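Local coordinates for SusD-like carbohydrate binding protein BF1063 (Bacteroides fragilis NCTC 9343, PDB 3I4G) that probably binds carbohydrate at the bacterial outer membrane, helping to capture glycans for uptake, at residues G34-G39 with N260-G265; Y254-E259 with N379-V384; M337-S342 with A475-S480; T481-T486 with Y496-G501. All blocks are in the same frame, centred on the assembly; numbering follows the deposited sequence.

Contact 1 (G34-G39 with N260-G265)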
loop_
_atom_site.group_PDB
_atom_site.type_symbol
_atom_site.label_atom_id
_atom_site.label_comp_id
_atom_site.label_asym_id
_atom_site.label_seq_id
_atom_site.Cartn_x
_atom_site.Cartn_y
_atom_site.Cartn_z
ATOM N N GLY A 34 5.032 6.339 15.995
ATOM C CA GLY A 34 4.234 5.205 16.445
ATOM C C GLY A 34 5.161 4.109 16.950
ATOM O O GLY A 34 6.104 4.368 17.703
ATOM N N SER A 35 4.897 2.880 16.507
ATOM C CA SER A 35 5.669 1.710 16.918
ATOM C C SER A 35 6.753 1.329 15.912
ATOM O O SER A 35 7.351 0.269 16.025
ATOM C CB SER A 35 4.719 0.525 17.146
ATOM O OG SER A 35 3.809 0.781 18.206
ATOM N N LEU A 36 7.002 2.161 14.905
ATOM C CA LEU A 36 8.066 1.865 13.957
ATOM C C LEU A 36 9.418 1.784 14.683
ATOM O O LEU A 36 9.675 2.557 15.590
ATOM C CB LEU A 36 8.141 2.973 12.908
ATOM C CG LEU A 36 9.189 2.742 11.822
ATOM C CD1 LEU A 36 8.901 1.510 10.958
ATOM C CD2 LEU A 36 9.266 4.030 10.967
ATOM N N THR A 37 10.278 0.832 14.354
ATOM C CA THR A 37 11.630 0.862 14.919
ATOM C C THR A 37 12.582 0.691 13.749
ATOM O O THR A 37 12.166 0.535 12.620
ATOM C CB THR A 37 11.873 -0.185 15.999
ATOM O OG1 THR A 37 11.630 -1.453 15.423
ATOM C CG2 THR A 37 10.929 0.043 17.213
ATOM N N ASP A 38 13.867 0.782 14.052
ATOM C CA ASP A 38 14.932 0.704 13.084
ATOM C C ASP A 38 15.103 -0.697 12.525
ATOM O O ASP A 38 15.258 -1.657 13.280
ATOM C CB ASP A 38 16.236 1.138 13.782
ATOM C CG ASP A 38 17.441 1.134 12.866
ATOM O OD1 ASP A 38 17.280 1.263 11.636
ATOM O OD2 ASP A 38 18.571 1.013 13.405
ATOM N N GLY A 39 15.053 -0.808 11.196
ATOM C CA GLY A 39 15.383 -2.045 10.526
ATOM C C GLY A 39 14.364 -3.076 10.170
ATOM O O GLY A 39 13.245 -2.759 9.793
ATOM N N ASN A 260 20.811 6.903 9.363
ATOM C CA ASN A 260 21.370 7.223 10.706
ATOM C C ASN A 260 20.325 7.247 11.853
ATOM O O ASN A 260 20.689 7.485 13.013
ATOM C CB ASN A 260 22.156 8.549 10.688
ATOM C CG ASN A 260 23.348 8.555 9.737
ATOM O OD1 ASN A 260 23.820 7.500 9.261
ATOM N ND2 ASN A 260 23.896 9.784 9.500
ATOM N N TYR A 261 19.045 7.084 11.521
ATOM C CA TYR A 261 17.917 7.174 12.448
ATOM C C TYR A 261 17.184 5.850 12.390
ATOM O O TYR A 261 17.721 4.854 12.876
ATOM C CB TYR A 261 17.037 8.373 12.083
ATOM C CG TYR A 261 17.724 9.724 12.186
ATOM C CD1 TYR A 261 18.620 10.145 11.207
ATOM C CD2 TYR A 261 17.456 10.562 13.203
ATOM C CE1 TYR A 261 19.249 11.370 11.287
ATOM C CE2 TYR A 261 18.067 11.826 13.300
ATOM C CZ TYR A 261 18.953 12.224 12.325
ATOM O OH TYR A 261 19.529 13.467 12.364
ATOM N N LEU A 262 16.011 5.812 11.799
ATOM C CA LEU A 262 15.258 4.575 11.659
ATOM C C LEU A 262 15.372 4.163 10.211
ATOM O O LEU A 262 14.649 4.631 9.360
ATOM C CB LEU A 262 13.803 4.751 12.098
ATOM C CG LEU A 262 13.569 5.201 13.547
ATOM C CD1 LEU A 262 12.029 5.268 13.792
ATOM C CD2 LEU A 262 14.268 4.332 14.553
ATOM N N GLY A 263 16.369 3.338 9.951
ATOM C CA GLY A 263 16.588 2.850 8.600
ATOM C C GLY A 263 15.558 1.794 8.282
ATOM O O GLY A 263 14.951 1.202 9.161
ATOM N N THR A 264 15.335 1.560 7.011
ATOM C CA THR A 264 14.421 0.498 6.599
ATOM C C THR A 264 15.143 -0.837 6.392
ATOM O O THR A 264 16.275 -0.880 5.931
ATOM C CB THR A 264 13.621 0.845 5.324
ATOM O OG1 THR A 264 12.818 -0.303 5.004
ATOM C CG2 THR A 264 14.529 1.214 4.104
ATOM N N GLY A 265 14.506 -1.913 6.834
ATOM C CA GLY A 265 14.992 -3.251 6.561
ATOM C C GLY A 265 14.387 -3.867 5.306
ATOM O O GLY A 265 14.615 -5.062 5.051
HETATM O O HOH W 1 12.404 1.517 10.138
HETATM O O HOH W 2 20.048 3.356 12.707
#
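Tyr261 meets Asp38 through its carbonyl: a water lies within hydrogen-bonding distance of Tyr261 O and, in the main conformer described here, of Asp38 OD2, while the CB of Tyr261 is directed away from 34-39. At Leu262 the contact turns apolar. Its CD2 lies 3.6 Å from Asp38 N and close to Asp38 CB, and its CD1 sits 4.1 Å from CD2 of Leu36, the two leucine side chains sliding past each other in opposite directions. A branched aliphatic chain suits this place because its two methyls can serve two neighbours at once.

Gly263 is held at both its N-H and its C=O. Its N donates to Asp38 OD1 at 2.8 Å, approaching from above the carboxylate plane with a bent N-H...O angle of 133°; the CG of Asp38 stands anti to the backbone N (chi1 -179°), which carries the carboxylate out from 34-39. Gly263 O accepts from Gly39 N at 2.9 Å and also from a second water, which bridges to Thr37 O. The CB of Thr264 is directed away, its OG1 bonded to the N-H of Leu266, although its backbone forms a single bridge with Gly39. At Gly265, the N-cap of helix 266-270, N makes a weak bond of 3.3 Å to Gly39 O. The backbones run so close here that a residue without a side chain fits, and Gly39 itself has backbone angles that call for glycine.

Two backbone N-H...O=C bonds, one weak, and one N-H to carboxylate bond thus join the loops. In this conformer Asp38 OD1, bonded also to Ser377 OG, would be expected to have its negative charge stabilised.

Contact 2 (Y254-E259 with N379-V384). With EDO (1,2-ethanediol), chain C.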
loop_
_atom_site.group_PDB
_atom_site.type_symbol
_atom_site.label_atom_id
_atom_site.label_comp_id
_atom_site.label_asym_id
_atom_site.label_seq_id
_atom_site.Cartn_x
_atom_site.Cartn_y
_atom_site.Cartn_z
ATOM N N TYR A 254 4.206 10.467 2.760
ATOM C CA TYR A 254 5.177 9.392 2.604
ATOM C C TYR A 254 5.888 9.122 3.896
ATOM O O TYR A 254 5.834 9.936 4.855
ATOM C CB TYR A 254 6.194 9.780 1.514
ATOM C CG TYR A 254 6.784 11.151 1.679
ATOM C CD1 TYR A 254 7.811 11.379 2.606
ATOM C CD2 TYR A 254 6.322 12.230 0.922
ATOM C CE1 TYR A 254 8.355 12.681 2.750
ATOM C CE2 TYR A 254 6.860 13.482 1.057
ATOM C CZ TYR A 254 7.870 13.705 1.954
ATOM O OH TYR A 254 8.395 14.992 2.093
ATOM N N ILE A 255 6.588 7.988 3.944
ATOM C CA ILE A 255 7.469 7.641 5.050
ATOM C C ILE A 255 8.906 7.694 4.546
ATOM O O ILE A 255 9.256 6.989 3.592
ATOM C CB ILE A 255 7.180 6.236 5.615
ATOM C CG1 ILE A 255 5.692 5.976 5.866
ATOM C CG2 ILE A 255 8.008 6.061 6.873
ATOM C CD1 ILE A 255 4.993 7.012 6.795
ATOM N N GLN A 256 9.718 8.563 5.156
ATOM C CA GLN A 256 11.111 8.677 4.824
ATOM C C GLN A 256 11.929 7.939 5.880
ATOM O O GLN A 256 11.757 8.194 7.067
ATOM C CB GLN A 256 11.549 10.141 4.760
ATOM C CG GLN A 256 13.027 10.304 4.519
ATOM C CD GLN A 256 13.402 11.725 4.330
ATOM O OE1 GLN A 256 13.351 12.522 5.288
ATOM N NE2 GLN A 256 13.824 12.061 3.144
ATOM N N TYR A 257 12.834 7.069 5.448
ATOM C CA TYR A 257 13.766 6.341 6.289
ATOM C C TYR A 257 15.159 6.900 6.054
ATOM O O TYR A 257 15.604 6.998 4.923
ATOM C CB TYR A 257 13.707 4.868 5.940
ATOM C CG TYR A 257 12.372 4.213 6.148
ATOM C CD1 TYR A 257 11.425 4.179 5.153
ATOM C CD2 TYR A 257 12.082 3.558 7.339
ATOM C CE1 TYR A 257 10.200 3.572 5.340
ATOM C CE2 TYR A 257 10.866 2.951 7.550
ATOM C CZ TYR A 257 9.940 2.961 6.554
ATOM O OH TYR A 257 8.743 2.316 6.754
ATOM N N LEU A 258 15.840 7.254 7.136
ATOM C CA LEU A 258 17.204 7.783 7.130
ATOM C C LEU A 258 18.072 6.785 7.839
ATOM O O LEU A 258 17.811 6.405 8.994
ATOM C CB LEU A 258 17.277 9.138 7.808
ATOM C CG LEU A 258 16.458 10.270 7.191
ATOM C CD1 LEU A 258 16.687 11.529 8.018
ATOM C CD2 LEU A 258 16.802 10.551 5.741
ATOM N N GLU A 259 19.134 6.346 7.168
ATOM C CA GLU A 259 19.994 5.289 7.702
ATOM C C GLU A 259 20.612 5.631 9.044
ATOM O O GLU A 259 20.859 4.722 9.840
ATOM C CB GLU A 259 21.096 4.911 6.693
ATOM C CG GLU A 259 22.023 6.033 6.376
ATOM C CD GLU A 259 23.058 5.661 5.329
ATOM O OE1 GLU A 259 23.173 4.480 4.921
ATOM O OE2 GLU A 259 23.781 6.562 4.877
ATOM N N ASN A 379 18.557 3.829 3.815
ATOM C CA ASN A 379 17.736 4.934 3.428
ATOM C C ASN A 379 16.585 4.390 2.605
ATOM O O ASN A 379 16.728 3.400 1.888
ATOM C CB ASN A 379 18.525 5.917 2.566
ATOM C CG ASN A 379 19.584 6.638 3.315
ATOM O OD1 ASN A 379 19.414 7.053 4.457
ATOM N ND2 ASN A 379 20.695 6.864 2.629
ATOM N N GLY A 380 15.437 5.017 2.662
ATOM C CA GLY A 380 14.282 4.586 1.880
ATOM C C GLY A 380 13.216 5.633 1.842
ATOM O O GLY A 380 13.184 6.541 2.675
ATOM N N LEU A 381 12.308 5.527 0.877
ATOM C CA LEU A 381 11.186 6.448 0.770
ATOM C C LEU A 381 10.004 5.674 0.218
ATOM O O LEU A 381 10.052 5.192 -0.937
ATOM C CB LEU A 381 11.579 7.629 -0.099
ATOM C CG LEU A 381 10.670 8.842 -0.231
ATOM C CD1 LEU A 381 9.359 8.499 -0.955
ATOM C CD2 LEU A 381 10.394 9.432 1.133
ATOM N N THR A 382 8.952 5.544 1.025
ATOM C CA THR A 382 7.759 4.786 0.616
ATOM C C THR A 382 6.541 5.695 0.637
ATOM O O THR A 382 6.017 6.038 1.724
ATOM C CB THR A 382 7.546 3.557 1.493
ATOM O OG1 THR A 382 7.310 3.972 2.838
ATOM C CG2 THR A 382 8.772 2.659 1.448
ATOM N N PRO A 383 6.066 6.124 -0.541
ATOM C CA PRO A 383 4.858 6.940 -0.566
ATOM C C PRO A 383 3.621 6.249 -0.013
ATOM O O PRO A 383 3.448 5.030 -0.194
ATOM C CB PRO A 383 4.669 7.211 -2.060
ATOM C CG PRO A 383 6.078 7.135 -2.613
ATOM C CD PRO A 383 6.655 5.993 -1.893
ATOM N N VAL A 384 2.786 7.050 0.655
ATOM C CA VAL A 384 1.504 6.623 1.186
ATOM C C VAL A 384 0.383 7.190 0.322
ATOM O O VAL A 384 -0.582 6.500 -0.006
ATOM C CB VAL A 384 1.375 7.054 2.653
ATOM C CG1 VAL A 384 0.026 6.645 3.180
ATOM C CG2 VAL A 384 2.468 6.407 3.505
HETATM C C1 EDO C . 16.887 1.117 -0.301
HETATM O O1 EDO C . 15.763 1.300 0.590
HETATM C C2 EDO C . 16.672 2.126 -1.421
HETATM O O2 EDO C . 17.354 1.668 -2.570
HETATM O O HOH W 3 7.141 1.937 4.718
#
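Ile255 and Thr382 form a hydrogen-bonded pair of antiparallel strands, exchanging two N-H...O bonds of 3.0 Å (Ile255 N to Thr382 O, Thr382 N to Ile255 O), both nearly straight at 171°. Tyr257 and Gly380 repeat the pattern, with Tyr257 N to Gly380 O at 2.8 Å. Beyond the strand end, the side chain of Asn379 continues the pairing: its OD1 accepts from Glu259 N at 2.8 Å, an amide standing in for a backbone carbonyl.

Side chains alternate between the faces. On one, Leu381 CD2 lies 3.6 Å from Tyr254 CD1, approaching the ring obliquely, and also touches Gln256 CB. On the other, Thr382 OG1 stands between its backbone N and carbonyl carbon (chi1 63°), 3.6 Å from Ile255 CB and at the edge of the Tyr257 ring. Gly380, with no side chain, lets its backbone O lie at that ring edge too. There a water bridges Tyr257 OH, 2.6 Å away, and Thr382 OG1. Val384 CG2 packs on Ile255 CG1 where the chain turns its corner.

Farther out, a 1,2-ethanediol, probably from crystallisation, donates through O1 to Asn379 O and is bonded to Glu367 N as well. Helix 50-54 lies against the Thr382 face, with Met53 touching both Thr382 and Val384, while Asn251 of strand 251-252 meets Leu381 and Pro383 on the opposite face of this two-stranded sheet.

Contact 3 (M337-S342 with A475-S480)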
loop_
_atom_site.group_PDB
_atom_site.type_symbol
_atom_site.label_atom_id
_atom_site.label_comp_id
_atom_site.label_asym_id
_atom_site.label_seq_id
_atom_site.Cartn_x
_atom_site.Cartn_y
_atom_site.Cartn_z
HETATM N N MSE A 337 16.799 -17.151 -11.918
HETATM C CA MSE A 337 15.752 -17.809 -11.178
HETATM C C MSE A 337 14.988 -18.745 -12.103
HETATM O O MSE A 337 14.276 -18.266 -12.999
HETATM C CB MSE A 337 14.815 -16.736 -10.588
HETATM C CG MSE A 337 13.647 -17.257 -9.723
HETATM SE SE MSE A 337 14.172 -18.477 -8.308
HETATM C CE MSE A 337 15.649 -17.546 -7.589
ATOM N N SER A 338 15.069 -20.049 -11.868
ATOM C CA SER A 338 14.418 -21.020 -12.725
ATOM C C SER A 338 14.319 -22.353 -12.039
ATOM O O SER A 338 15.186 -22.691 -11.221
ATOM C CB SER A 338 15.268 -21.248 -13.980
ATOM O OG SER A 338 14.785 -22.367 -14.751
ATOM N N PRO A 339 13.305 -23.164 -12.369
ATOM C CA PRO A 339 13.306 -24.529 -11.858
ATOM C C PRO A 339 14.555 -25.347 -12.236
ATOM O O PRO A 339 14.824 -26.387 -11.616
ATOM C CB PRO A 339 12.076 -25.149 -12.538
ATOM C CG PRO A 339 11.176 -23.976 -12.808
ATOM C CD PRO A 339 12.102 -22.872 -13.167
ATOM N N ASP A 340 15.301 -24.886 -13.240
ATOM C CA ASP A 340 16.438 -25.640 -13.735
ATOM C C ASP A 340 17.771 -25.293 -13.085
ATOM O O ASP A 340 18.778 -25.963 -13.333
ATOM C CB ASP A 340 16.626 -25.392 -15.234
ATOM C CG ASP A 340 15.544 -25.966 -16.085
ATOM O OD1 ASP A 340 14.588 -26.528 -15.538
ATOM O OD2 ASP A 340 15.694 -25.892 -17.347
ATOM N N TYR A 341 17.799 -24.252 -12.262
ATOM C CA TYR A 341 19.055 -23.733 -11.721
ATOM C C TYR A 341 19.385 -24.326 -10.341
ATOM O O TYR A 341 18.660 -25.176 -9.835
ATOM C CB TYR A 341 19.050 -22.193 -11.706
ATOM C CG TYR A 341 18.783 -21.494 -13.043
ATOM C CD1 TYR A 341 18.872 -22.157 -14.275
ATOM C CD2 TYR A 341 18.504 -20.141 -13.072
ATOM C CE1 TYR A 341 18.599 -21.494 -15.467
ATOM C CE2 TYR A 341 18.244 -19.495 -14.259
ATOM C CZ TYR A 341 18.278 -20.159 -15.436
ATOM O OH TYR A 341 17.980 -19.472 -16.614
ATOM N N SER A 342 20.521 -23.922 -9.783
ATOM C CA SER A 342 21.029 -24.500 -8.559
ATOM C C SER A 342 20.463 -23.937 -7.274
ATOM O O SER A 342 20.561 -22.730 -7.018
ATOM C CB SER A 342 22.546 -24.273 -8.534
ATOM O OG SER A 342 23.079 -24.812 -7.347
ATOM N N ALA A 475 5.976 -17.017 -12.828
ATOM C CA ALA A 475 6.511 -16.688 -14.152
ATOM C C ALA A 475 6.435 -17.870 -15.082
ATOM O O ALA A 475 6.397 -19.040 -14.647
ATOM C CB ALA A 475 7.962 -16.196 -14.036
ATOM N N PRO A 476 6.413 -17.579 -16.390
ATOM C CA PRO A 476 6.370 -18.659 -17.359
ATOM C C PRO A 476 7.752 -19.260 -17.622
ATOM O O PRO A 476 8.724 -18.514 -17.736
ATOM C CB PRO A 476 5.883 -17.980 -18.642
ATOM C CG PRO A 476 5.825 -16.530 -18.388
ATOM C CD PRO A 476 6.391 -16.261 -17.036
ATOM N N TYR A 477 7.822 -20.581 -17.790
ATOM C CA TYR A 477 9.061 -21.294 -18.022
ATOM C C TYR A 477 8.941 -22.341 -19.142
ATOM O O TYR A 477 9.227 -23.514 -18.935
ATOM C CB TYR A 477 9.550 -21.961 -16.736
ATOM C CG TYR A 477 10.085 -20.972 -15.737
ATOM C CD1 TYR A 477 11.366 -20.520 -15.833
ATOM C CD2 TYR A 477 9.291 -20.478 -14.697
ATOM C CE1 TYR A 477 11.860 -19.593 -14.953
ATOM C CE2 TYR A 477 9.788 -19.578 -13.818
ATOM C CZ TYR A 477 11.066 -19.135 -13.934
ATOM O OH TYR A 477 11.545 -18.186 -13.020
ATOM N N PRO A 478 8.533 -21.903 -20.348
ATOM C CA PRO A 478 8.457 -22.872 -21.438
ATOM C C PRO A 478 9.809 -23.517 -21.729
ATOM O O PRO A 478 9.832 -24.644 -22.194
ATOM C CB PRO A 478 7.953 -22.034 -22.632
ATOM C CG PRO A 478 8.326 -20.641 -22.316
ATOM C CD PRO A 478 8.095 -20.571 -20.792
ATOM N N GLY A 479 10.922 -22.855 -21.482
ATOM C CA GLY A 479 12.218 -23.462 -21.797
ATOM C C GLY A 479 12.793 -24.319 -20.698
ATOM O O GLY A 479 13.900 -24.799 -20.847
ATOM N N SER A 480 12.075 -24.514 -19.598
ATOM C CA SER A 480 12.597 -25.298 -18.486
ATOM C C SER A 480 12.460 -26.785 -18.661
ATOM O O SER A 480 11.373 -27.270 -18.963
ATOM C CB SER A 480 11.854 -24.860 -17.210
ATOM O OG SER A 480 12.063 -25.754 -16.114
#
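Tyr477 reaches across to Met337, Ser338 and Pro339, and its side chain can be followed outward atom by atom. Its CB points toward 337-342, and CG stands anti to the carbonyl carbon (chi1 -72°), already 3.8 Å from Pro339 CD. From Tyr477 CD1 to Pro339 CD the distance is 3.6 Å, and the proline atom lies over the centre of the ring, 10° from the normal: a CH-pi contact, for which proline suits well, since its CD hydrogens are polarised by the adjoining nitrogen. Farther along, Tyr477 CE1 comes within 3.7 Å of Ser338 CA. The tip, Tyr477 OH, donates to Met337 O at 2.7 Å, standing above that carbonyl's plane, and lies near CG of Met337, which is a selenomethionine; tyrosine suits the place by joining an apolar ring face to a polar end.

Each segment contains a type I beta turn, Ser338 to Tyr341 and Tyr477 to Ser480, the second directly following strand 471-476. Ser338 OG accepts from Asp340 N at 3.0 Å, an ST turn that braces the first of them, while Ser338 CB rests over the centre of the Tyr341 ring.

Asp340 points at Ser480, whose OG donates to Asp340 OD1 at 2.7 Å from above the carboxylate plane. The two carboxylate oxygens also take backbone N-H groups, OD1 that of Gln482 and OD2 that of Thr481, an arrangement likely to stabilise the carboxylate's charge. Pro339 CB lies 3.6 Å from Ser480 OG, so the hydroxyl has an apolar neighbour beside its acid partner.

Contact 4 (T481-T486 with Y496-G501)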
loop_
_atom_site.group_PDB
_atom_site.type_symbol
_atom_site.label_atom_id
_atom_site.label_comp_id
_atom_site.label_asym_id
_atom_site.label_seq_id
_atom_site.Cartn_x
_atom_site.Cartn_y
_atom_site.Cartn_z
ATOM N N THR A 481 13.570 -27.497 -18.454
ATOM C CA THR A 481 13.602 -28.939 -18.555
ATOM C C THR A 481 12.997 -29.607 -17.333
ATOM O O THR A 481 12.459 -30.702 -17.450
ATOM C CB THR A 481 15.055 -29.476 -18.705
ATOM O OG1 THR A 481 15.796 -29.147 -17.532
ATOM C CG2 THR A 481 15.727 -28.877 -19.917
ATOM N N GLN A 482 13.101 -28.965 -16.170
ATOM C CA GLN A 482 12.618 -29.538 -14.921
ATOM C C GLN A 482 11.190 -29.167 -14.579
ATOM O O GLN A 482 10.586 -29.820 -13.725
ATOM C CB GLN A 482 13.497 -29.074 -13.763
ATOM C CG GLN A 482 14.977 -29.347 -13.944
ATOM C CD GLN A 482 15.239 -30.802 -14.173
ATOM O OE1 GLN A 482 15.622 -31.208 -15.272
ATOM N NE2 GLN A 482 14.949 -31.607 -13.171
ATOM N N TYR A 483 10.623 -28.186 -15.271
ATOM C CA TYR A 483 9.280 -27.698 -14.963
ATOM C C TYR A 483 8.222 -28.777 -14.877
ATOM O O TYR A 483 7.479 -28.883 -13.871
ATOM C CB TYR A 483 8.864 -26.683 -16.045
ATOM C CG TYR A 483 7.425 -26.247 -15.909
ATOM C CD1 TYR A 483 7.077 -25.236 -15.043
ATOM C CD2 TYR A 483 6.414 -26.836 -16.648
ATOM C CE1 TYR A 483 5.755 -24.834 -14.874
ATOM C CE2 TYR A 483 5.099 -26.423 -16.508
ATOM C CZ TYR A 483 4.781 -25.411 -15.624
ATOM O OH TYR A 483 3.458 -25.057 -15.516
ATOM N N ALA A 484 8.133 -29.615 -15.901
ATOM C CA ALA A 484 7.046 -30.590 -15.964
ATOM C C ALA A 484 6.960 -31.544 -14.780
ATOM O O ALA A 484 5.846 -31.974 -14.406
ATOM C CB ALA A 484 7.153 -31.413 -17.270
ATOM N N THR A 485 8.100 -31.895 -14.215
ATOM C CA THR A 485 8.117 -32.852 -13.100
ATOM C C THR A 485 8.264 -32.231 -11.720
ATOM O O THR A 485 8.229 -32.957 -10.721
ATOM C CB THR A 485 9.248 -33.887 -13.298
ATOM O OG1 THR A 485 10.500 -33.222 -13.461
ATOM C CG2 THR A 485 8.939 -34.773 -14.520
ATOM N N THR A 486 8.414 -30.908 -11.634
ATOM C CA THR A 486 8.613 -30.275 -10.337
ATOM C C THR A 486 7.530 -29.263 -9.983
ATOM O O THR A 486 7.320 -29.040 -8.808
ATOM C CB THR A 486 10.030 -29.661 -10.214
ATOM O OG1 THR A 486 10.236 -28.634 -11.195
ATOM C CG2 THR A 486 11.097 -30.746 -10.394
ATOM N N TYR A 496 2.964 -22.597 -19.202
ATOM C CA TYR A 496 4.132 -23.056 -18.444
ATOM C C TYR A 496 4.448 -22.186 -17.221
ATOM O O TYR A 496 5.600 -22.071 -16.776
ATOM C CB TYR A 496 5.389 -23.171 -19.349
ATOM C CG TYR A 496 5.191 -24.044 -20.563
ATOM C CD1 TYR A 496 4.692 -23.503 -21.751
ATOM C CD2 TYR A 496 5.488 -25.377 -20.530
ATOM C CE1 TYR A 496 4.455 -24.295 -22.842
ATOM C CE2 TYR A 496 5.285 -26.185 -21.660
ATOM C CZ TYR A 496 4.805 -25.623 -22.792
ATOM O OH TYR A 496 4.588 -26.437 -23.920
ATOM N N ARG A 497 3.406 -21.594 -16.631
ATOM C CA ARG A 497 3.588 -20.783 -15.431
ATOM C C ARG A 497 3.816 -21.693 -14.224
ATOM O O ARG A 497 3.224 -22.751 -14.090
ATOM C CB ARG A 497 2.382 -19.877 -15.195
ATOM C CG ARG A 497 2.162 -18.867 -16.307
ATOM C CD ARG A 497 0.886 -18.082 -16.121
ATOM N NE ARG A 497 -0.235 -19.013 -16.081
ATOM C CZ ARG A 497 -1.386 -18.792 -15.465
ATOM N NH1 ARG A 497 -1.647 -17.616 -14.923
ATOM N NH2 ARG A 497 -2.279 -19.757 -15.373
ATOM N N TRP A 498 4.687 -21.273 -13.324
ATOM C CA TRP A 498 4.989 -22.039 -12.121
ATOM C C TRP A 498 3.773 -22.063 -11.162
ATOM O O TRP A 498 3.189 -21.022 -10.916
ATOM C CB TRP A 498 6.220 -21.442 -11.405
ATOM C CG TRP A 498 6.693 -22.215 -10.254
ATOM C CD1 TRP A 498 6.581 -21.892 -8.932
ATOM C CD2 TRP A 498 7.372 -23.472 -10.301
ATOM N NE1 TRP A 498 7.146 -22.871 -8.170
ATOM C CE2 TRP A 498 7.638 -23.858 -8.978
ATOM C CE3 TRP A 498 7.767 -24.319 -11.338
ATOM C CZ2 TRP A 498 8.333 -25.040 -8.662
ATOM C CZ3 TRP A 498 8.427 -25.496 -11.021
ATOM C CH2 TRP A 498 8.713 -25.832 -9.699
ATOM N N TYR A 499 3.442 -23.230 -10.588
ATOM C CA TYR A 499 2.373 -23.296 -9.603
ATOM C C TYR A 499 2.913 -22.753 -8.270
ATOM O O TYR A 499 3.883 -23.286 -7.721
ATOM C CB TYR A 499 1.846 -24.713 -9.384
ATOM C CG TYR A 499 0.777 -24.716 -8.311
ATOM C CD1 TYR A 499 -0.553 -24.377 -8.626
ATOM C CD2 TYR A 499 1.086 -24.993 -6.982
ATOM C CE1 TYR A 499 -1.512 -24.338 -7.656
ATOM C CE2 TYR A 499 0.102 -24.950 -5.998
ATOM C CZ TYR A 499 -1.184 -24.630 -6.354
ATOM O OH TYR A 499 -2.186 -24.594 -5.394
ATOM N N VAL A 500 2.253 -21.715 -7.751
ATOM C CA VAL A 500 2.689 -21.095 -6.511
ATOM C C VAL A 500 1.881 -21.548 -5.295
ATOM O O VAL A 500 2.465 -21.939 -4.280
ATOM C CB VAL A 500 2.631 -19.571 -6.646
ATOM C CG1 VAL A 500 3.076 -18.879 -5.381
ATOM C CG2 VAL A 500 3.570 -19.139 -7.764
ATOM N N GLY A 501 0.557 -21.477 -5.380
ATOM C CA GLY A 501 -0.272 -21.814 -4.233
ATOM C C GLY A 501 -1.709 -21.463 -4.556
ATOM O O GLY A 501 -2.075 -21.340 -5.730
#
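Tyr483, in a short, weakly bonded helix of about residues 483-486, brings the edge and tip of its ring to strand 497-502, which pairs antiparallel with strand 471-476 in a two-stranded sheet and carries a classic beta bulge where Val500 and Gly501 both face Ile472. Nine residues separate the two segments.

Three aromatic side chains set the geometry. Tyr483 and Tyr496 cross at about a right angle: Tyr496 CB stands over one face of the Tyr483 ring, toward its rim, and Tyr483 CE2 is 4.2 Å from Tyr496 CD2. Tyr483 and Trp498, by contrast, slide past each other in opposite directions, with Tyr483 CD1 3.9 Å from Trp498 CE3 and near the plane of the indole. Tyr483 has its CG anti to the backbone N (chi1 173°), which starts the side chain on its way to the strand, where Tyr483 OH donates to Arg497 O at 2.7 Å. Arg497 O lies in the plane of the phenol ring, at its edge, whereas the hydroxyl sits above the carbonyl's plane. A phenol suits this buried place because OH can also accept, here from Asp491 N. The CB of Arg497 points away from 481-486, and its guanidinium forms salt bridges with Asp491 and Glu289.

Trp498 offers its broad benzo edge to Thr486 and meets Tyr351 with its rings. Thr486 OG1, which donates to Gln482 O at 2.8 Å, lies in the indole plane, 3.5 Å from Trp498 CH2.

In the fold
The four contacts form two neighbouring pairs. Contacts 1 and 2 have centres 10 Å apart and touch at Tyr257 of contact 2, whose ring meets Leu36, Leu262 and Thr264, Tyr257 CG lying 3.7 Å from Thr264 CB; their segments alternate along the chain. Contacts 3 and 4, 8 Å apart between centres, meet at the sheet of strands 471-476 and 497-502: Tyr477 N probably bonds to Tyr496 O at 2.9 Å, and Pro339 CG packs on Trp498 CZ3 at 3.6 Å. The pairs do not touch, their closest approach being about 18 Å between nearest atoms of contacts 1 and 3. Ethanediol molecules lie beside contacts 1 and 2, but a sugar site cannot be assigned from them.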